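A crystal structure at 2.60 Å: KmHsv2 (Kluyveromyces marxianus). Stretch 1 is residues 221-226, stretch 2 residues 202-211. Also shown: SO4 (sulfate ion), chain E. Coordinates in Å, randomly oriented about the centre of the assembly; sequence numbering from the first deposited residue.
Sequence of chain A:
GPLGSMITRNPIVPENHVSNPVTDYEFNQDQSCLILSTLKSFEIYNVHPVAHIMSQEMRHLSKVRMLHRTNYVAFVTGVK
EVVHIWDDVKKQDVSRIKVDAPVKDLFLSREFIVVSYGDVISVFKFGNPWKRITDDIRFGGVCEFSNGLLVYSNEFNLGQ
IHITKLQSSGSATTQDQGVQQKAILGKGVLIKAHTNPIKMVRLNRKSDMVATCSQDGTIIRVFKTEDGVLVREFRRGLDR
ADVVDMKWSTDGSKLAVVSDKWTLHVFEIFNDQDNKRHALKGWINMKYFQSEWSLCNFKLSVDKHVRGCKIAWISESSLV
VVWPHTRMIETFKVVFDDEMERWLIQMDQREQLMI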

ATOM      1  N   ARG A 221      -8.061   9.875   8.173  1.00 36.04           N
ATOM      2  CA  ARG A 221      -9.415   9.384   8.406  1.00 34.27           C
ATOM      3  C   ARG A 221      -9.650   7.960   7.941  1.00 35.63           C
ATOM      4  O   ARG A 221      -9.031   7.489   6.981  1.00 36.53           O
ATOM      5  CB  ARG A 221     -10.447  10.290   7.730  1.00 30.29           C
ATOM      6  CG  ARG A 221     -10.412  11.724   8.215  1.00 30.68           C
ATOM      7  CD  ARG A 221     -11.616  12.530   7.740  1.00 29.94           C
ATOM      8  NE  ARG A 221     -11.680  13.812   8.435  1.00 33.27           N
ATOM      9  CZ  ARG A 221     -11.302  14.980   7.917  1.00 34.99           C
ATOM     10  NH1 ARG A 221     -10.837  15.055   6.671  1.00 34.53           N
ATOM     11  NH2 ARG A 221     -11.346  16.076   8.662  1.00 33.17           N
ATOM     12  N   VAL A 222     -10.556   7.272   8.632  1.00 34.74           N
ATOM     13  CA  VAL A 222     -10.888   5.909   8.275  1.00 34.51           C
ATOM     14  C   VAL A 222     -12.389   5.809   8.102  1.00 37.17           C
ATOM     15  O   VAL A 222     -13.142   6.210   8.993  1.00 40.11           O
ATOM     16  CB  VAL A 222     -10.450   4.917   9.359  1.00 33.32           C
ATOM     17  CG1 VAL A 222     -10.692   3.502   8.872  1.00 31.55           C
ATOM     18  CG2 VAL A 222      -8.987   5.120   9.701  1.00 29.11           C
ATOM     19  N   PHE A 223     -12.820   5.281   6.957  1.00 38.07           N
ATOM     20  CA  PHE A 223     -14.240   5.123   6.654  1.00 38.54           C
ATOM     21  C   PHE A 223     -14.576   3.672   6.340  1.00 40.50           C
ATOM     22  O   PHE A 223     -13.703   2.904   5.933  1.00 38.24           O
ATOM     23  CB  PHE A 223     -14.659   5.954   5.426  1.00 38.22           C
ATOM     24  CG  PHE A 223     -14.277   7.416   5.490  1.00 38.52           C
ATOM     25  CD1 PHE A 223     -12.992   7.837   5.131  1.00 37.90           C
ATOM     26  CD2 PHE A 223     -15.208   8.376   5.889  1.00 36.83           C
ATOM     27  CE1 PHE A 223     -12.642   9.192   5.164  1.00 36.36           C
ATOM     28  CE2 PHE A 223     -14.868   9.737   5.927  1.00 36.78           C
ATOM     29  CZ  PHE A 223     -13.582  10.145   5.564  1.00 37.71           C
ATOM     30  N   LYS A 224     -15.851   3.304   6.536  1.00 44.31           N
ATOM     31  CA  LYS A 224     -16.336   1.961   6.199  1.00 44.61           C
ATOM     32  C   LYS A 224     -16.552   2.034   4.698  1.00 43.74           C
ATOM     33  O   LYS A 224     -17.147   2.996   4.213  1.00 42.91           O
ATOM     34  CB  LYS A 224     -17.698   1.671   6.820  1.00 48.81           C
ATOM     35  CG  LYS A 224     -17.749   1.404   8.303  1.00 53.78           C
ATOM     36  CD  LYS A 224     -19.212   1.166   8.681  1.00 58.00           C
ATOM     37  CE  LYS A 224     -19.410   0.999  10.178  1.00 62.59           C
ATOM     38  NZ  LYS A 224     -20.849   1.165  10.555  1.00 63.63           N
ATOM     39  N   THR A 225     -16.091   1.035   3.963  1.00 43.72           N
ATOM     40  CA  THR A 225     -16.267   1.046   2.517  1.00 46.05           C
ATOM     41  C   THR A 225     -17.705   0.746   2.095  1.00 48.27           C
ATOM     42  O   THR A 225     -18.119   1.074   0.979  1.00 48.05           O
ATOM     43  CB  THR A 225     -15.337   0.029   1.838  1.00 46.22           C
ATOM     44  OG1 THR A 225     -15.545  -1.266   2.416  1.00 46.01           O
ATOM     45  CG2 THR A 225     -13.877   0.447   2.010  1.00 45.39           C
ATOM     46  N   GLU A 226     -18.469   0.126   2.988  1.00 51.07           N
ATOM     47  CA  GLU A 226     -19.850  -0.211   2.682  1.00 52.51           C
ATOM     48  C   GLU A 226     -20.772   1.000   2.647  1.00 52.67           C
ATOM     49  O   GLU A 226     -21.515   1.175   1.690  1.00 53.09           O
ATOM     50  CB  GLU A 226     -20.389  -1.204   3.694  1.00 56.37           C
ATOM     51  CG  GLU A 226     -21.779  -1.698   3.368  1.00 62.34           C
ATOM     52  CD  GLU A 226     -22.443  -2.363   4.553  1.00 67.32           C
ATOM     53  OE1 GLU A 226     -23.437  -3.094   4.341  1.00 70.26           O
ATOM     54  OE2 GLU A 226     -21.976  -2.143   5.697  1.00 68.70           O
TER
HETATM   55  S   SO4 E 403      -8.466  18.254   5.439  1.00 59.90           S
HETATM   56  O1  SO4 E 403      -9.838  17.712   5.409  1.00 61.71           O
HETATM   57  O2  SO4 E 403      -7.597  17.310   6.164  1.00 61.36           O
HETATM   58  O3  SO4 E 403      -7.947  18.424   4.067  1.00 62.03           O
HETATM   59  O4  SO4 E 403      -8.487  19.570   6.104  1.00 60.81           O
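Stretch 2, residues 202-211: RLNRKSDMVA

Stretch 2 forms a β-hairpin whose second strand, residues 209-211, pairs with strand 221-224 of stretch 1. The two run antiparallel, with 159° between their N-to-C directions and a closest axial approach of 4.7 Å. The first strand of the hairpin, which ends with Arg202 and Leu203, lies on the far side of 209-211, and a type I turn from Asn204 to Ser207 reverses the chain.

Val210 sits at the centre of the pairing. It faces Phe223 in a hydrogen-bonded pair: Val210 N donates to Phe223 O at 2.9 Å, and Phe223 N donates to Val210 O at 3.0 Å, with N-H...O angles of 157° and 169° that mark well-directed bonds. Their side chains share one face of the sheet, with Phe223 CB 4.1 Å from Val210 CG1. Because successive residues of a strand alternate in facing, the flanking non-hydrogen-bonded pairs, Val222 with Ala211 and Lys224 with Met209, put their side chains on the other face, where Val222 CG1 approaches Met209 SD at 4.0 Å.

Thr225, just beyond the strand, has the most surface covered by the other stretch, 86 Å². Its CB points toward stretch 2, and both its backbone and its hydroxyl bind the segment leading out of the turn: Thr225 N donates to Asp208 O at 2.9 Å, Thr225 OG1 to Ser207 O at 2.5 Å. The methyl group packs against the hairpin, Thr225 CG2 lying 3.8 Å from Leu203 CD2 and 4.0 Å from Val210 CB.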

ATOM      1  N   ARG A 202      -5.960   4.099   1.298  1.00 37.15           N
ATOM      2  CA  ARG A 202      -5.534   2.734   1.550  1.00 38.75           C
ATOM      3  C   ARG A 202      -6.632   1.833   2.098  1.00 39.89           C
ATOM      4  O   ARG A 202      -7.261   2.138   3.119  1.00 39.75           O
ATOM      5  CB  ARG A 202      -4.354   2.748   2.524  1.00 41.17           C
ATOM      6  CG  ARG A 202      -3.088   3.395   1.969  1.00 43.23           C
ATOM      7  CD  ARG A 202      -2.355   2.440   1.030  1.00 44.35           C
ATOM      8  NE  ARG A 202      -1.068   2.975   0.596  1.00 45.91           N
ATOM      9  CZ  ARG A 202      -0.906   3.889  -0.357  1.00 45.88           C
ATOM     10  NH1 ARG A 202      -1.947   4.386  -1.007  1.00 46.80           N
ATOM     11  NH2 ARG A 202       0.309   4.325  -0.648  1.00 47.35           N
ATOM     12  N   LEU A 203      -6.848   0.716   1.407  1.00 40.10           N
ATOM     13  CA  LEU A 203      -7.835  -0.277   1.800  1.00 38.55           C
ATOM     14  C   LEU A 203      -7.188  -1.259   2.769  1.00 39.16           C
ATOM     15  O   LEU A 203      -6.000  -1.568   2.642  1.00 38.24           O
ATOM     16  CB  LEU A 203      -8.331  -1.047   0.578  1.00 36.76           C
ATOM     17  CG  LEU A 203      -9.234  -0.310  -0.413  1.00 37.91           C
ATOM     18  CD1 LEU A 203      -9.424  -1.159  -1.660  1.00 37.86           C
ATOM     19  CD2 LEU A 203     -10.574  -0.000   0.239  1.00 36.35           C
ATOM     20  N   ASN A 204      -7.956  -1.736   3.748  1.00 39.53           N
ATOM     21  CA  ASN A 204      -7.425  -2.718   4.682  1.00 39.85           C
ATOM     22  C   ASN A 204      -7.575  -4.095   4.020  1.00 39.73           C
ATOM     23  O   ASN A 204      -8.215  -4.218   2.973  1.00 38.27           O
ATOM     24  CB  ASN A 204      -8.139  -2.633   6.050  1.00 38.93           C
ATOM     25  CG  ASN A 204      -9.640  -2.936   5.981  1.00 41.91           C
ATOM     26  OD1 ASN A 204     -10.246  -2.981   4.906  1.00 39.76           O
ATOM     27  ND2 ASN A 204     -10.246  -3.125   7.152  1.00 40.32           N
ATOM     28  N   ARG A 205      -6.950  -5.112   4.603  1.00 41.89           N
ATOM     29  CA  ARG A 205      -6.978  -6.473   4.068  1.00 44.49           C
ATOM     30  C   ARG A 205      -8.325  -6.939   3.524  1.00 46.74           C
ATOM     31  O   ARG A 205      -8.413  -7.420   2.393  1.00 46.67           O
ATOM     32  CB  ARG A 205      -6.523  -7.447   5.145  1.00 48.17           C
ATOM     33  CG  ARG A 205      -5.167  -8.055   4.930  1.00 52.45           C
ATOM     34  CD  ARG A 205      -5.268  -9.490   4.447  1.00 56.90           C
ATOM     35  NE  ARG A 205      -4.094 -10.271   4.843  1.00 62.54           N
ATOM     36  CZ  ARG A 205      -2.832  -9.927   4.581  1.00 65.18           C
ATOM     37  NH1 ARG A 205      -2.568  -8.805   3.917  1.00 66.15           N
ATOM     38  NH2 ARG A 205      -1.829 -10.701   4.991  1.00 66.08           N
ATOM     39  N   LYS A 206      -9.369  -6.811   4.337  1.00 48.47           N
ATOM     40  CA  LYS A 206     -10.706  -7.236   3.950  1.00 51.05           C
ATOM     41  C   LYS A 206     -11.416  -6.275   2.999  1.00 51.67           C
ATOM     42  O   LYS A 206     -12.394  -6.653   2.355  1.00 53.69           O
ATOM     43  CB  LYS A 206     -11.564  -7.425   5.196  1.00 53.67           C
ATOM     44  CG  LYS A 206     -11.028  -8.456   6.162  1.00 57.80           C
ATOM     45  CD  LYS A 206     -11.798  -8.433   7.473  1.00 59.08           C
ATOM     46  CE  LYS A 206     -11.207  -9.421   8.467  1.00 61.81           C
ATOM     47  NZ  LYS A 206     -11.762  -9.229   9.837  1.00 63.55           N
ATOM     48  N   SER A 207     -10.932  -5.041   2.919  1.00 49.97           N
ATOM     49  CA  SER A 207     -11.523  -4.018   2.058  1.00 49.16           C
ATOM     50  C   SER A 207     -12.804  -3.439   2.638  1.00 47.81           C
ATOM     51  O   SER A 207     -13.567  -2.792   1.928  1.00 48.31           O
ATOM     52  CB  SER A 207     -11.814  -4.569   0.658  1.00 49.57           C
ATOM     53  OG  SER A 207     -10.628  -4.684  -0.105  1.00 53.76           O
ATOM     54  N   ASP A 208     -13.041  -3.671   3.922  1.00 46.01           N
ATOM     55  CA  ASP A 208     -14.233  -3.144   4.565  1.00 44.78           C
ATOM     56  C   ASP A 208     -13.980  -1.744   5.111  1.00 43.64           C
ATOM     57  O   ASP A 208     -14.906  -1.065   5.549  1.00 44.13           O
ATOM     58  CB  ASP A 208     -14.705  -4.081   5.680  1.00 47.11           C
ATOM     59  CG  ASP A 208     -13.622  -4.387   6.682  1.00 51.80           C
ATOM     60  OD1 ASP A 208     -13.815  -4.094   7.878  1.00 55.67           O
ATOM     61  OD2 ASP A 208     -12.573  -4.929   6.283  1.00 57.31           O
ATOM     62  N   MET A 209     -12.724  -1.310   5.084  1.00 41.84           N
ATOM     63  CA  MET A 209     -12.380   0.037   5.542  1.00 40.36           C
ATOM     64  C   MET A 209     -11.354   0.669   4.610  1.00 38.26           C
ATOM     65  O   MET A 209     -10.583  -0.030   3.947  1.00 39.46           O
ATOM     66  CB  MET A 209     -11.823   0.011   6.970  1.00 41.70           C
ATOM     67  CG  MET A 209     -12.851  -0.341   8.038  1.00 46.24           C
ATOM     68  SD  MET A 209     -12.214  -0.130   9.720  1.00 50.22           S
ATOM     69  CE  MET A 209     -10.922  -1.475   9.807  1.00 54.08           C
ATOM     70  N   VAL A 210     -11.354   1.991   4.541  1.00 34.95           N
ATOM     71  CA  VAL A 210     -10.389   2.684   3.700  1.00 34.03           C
ATOM     72  C   VAL A 210      -9.821   3.868   4.474  1.00 33.98           C
ATOM     73  O   VAL A 210     -10.573   4.650   5.048  1.00 34.55           O
ATOM     74  CB  VAL A 210     -11.026   3.174   2.385  1.00 32.32           C
ATOM     75  CG1 VAL A 210     -12.176   4.133   2.672  1.00 30.65           C
ATOM     76  CG2 VAL A 210      -9.968   3.830   1.523  1.00 32.29           C
ATOM     77  N   ALA A 211      -8.495   3.979   4.516  1.00 32.75           N
ATOM     78  CA  ALA A 211      -7.851   5.079   5.231  1.00 32.70           C
ATOM     79  C   ALA A 211      -7.446   6.159   4.236  1.00 32.78           C
ATOM     80  O   ALA A 211      -6.946   5.858   3.142  1.00 33.34           O
ATOM     81  CB  ALA A 211      -6.622   4.572   5.989  1.00 32.04           C
TER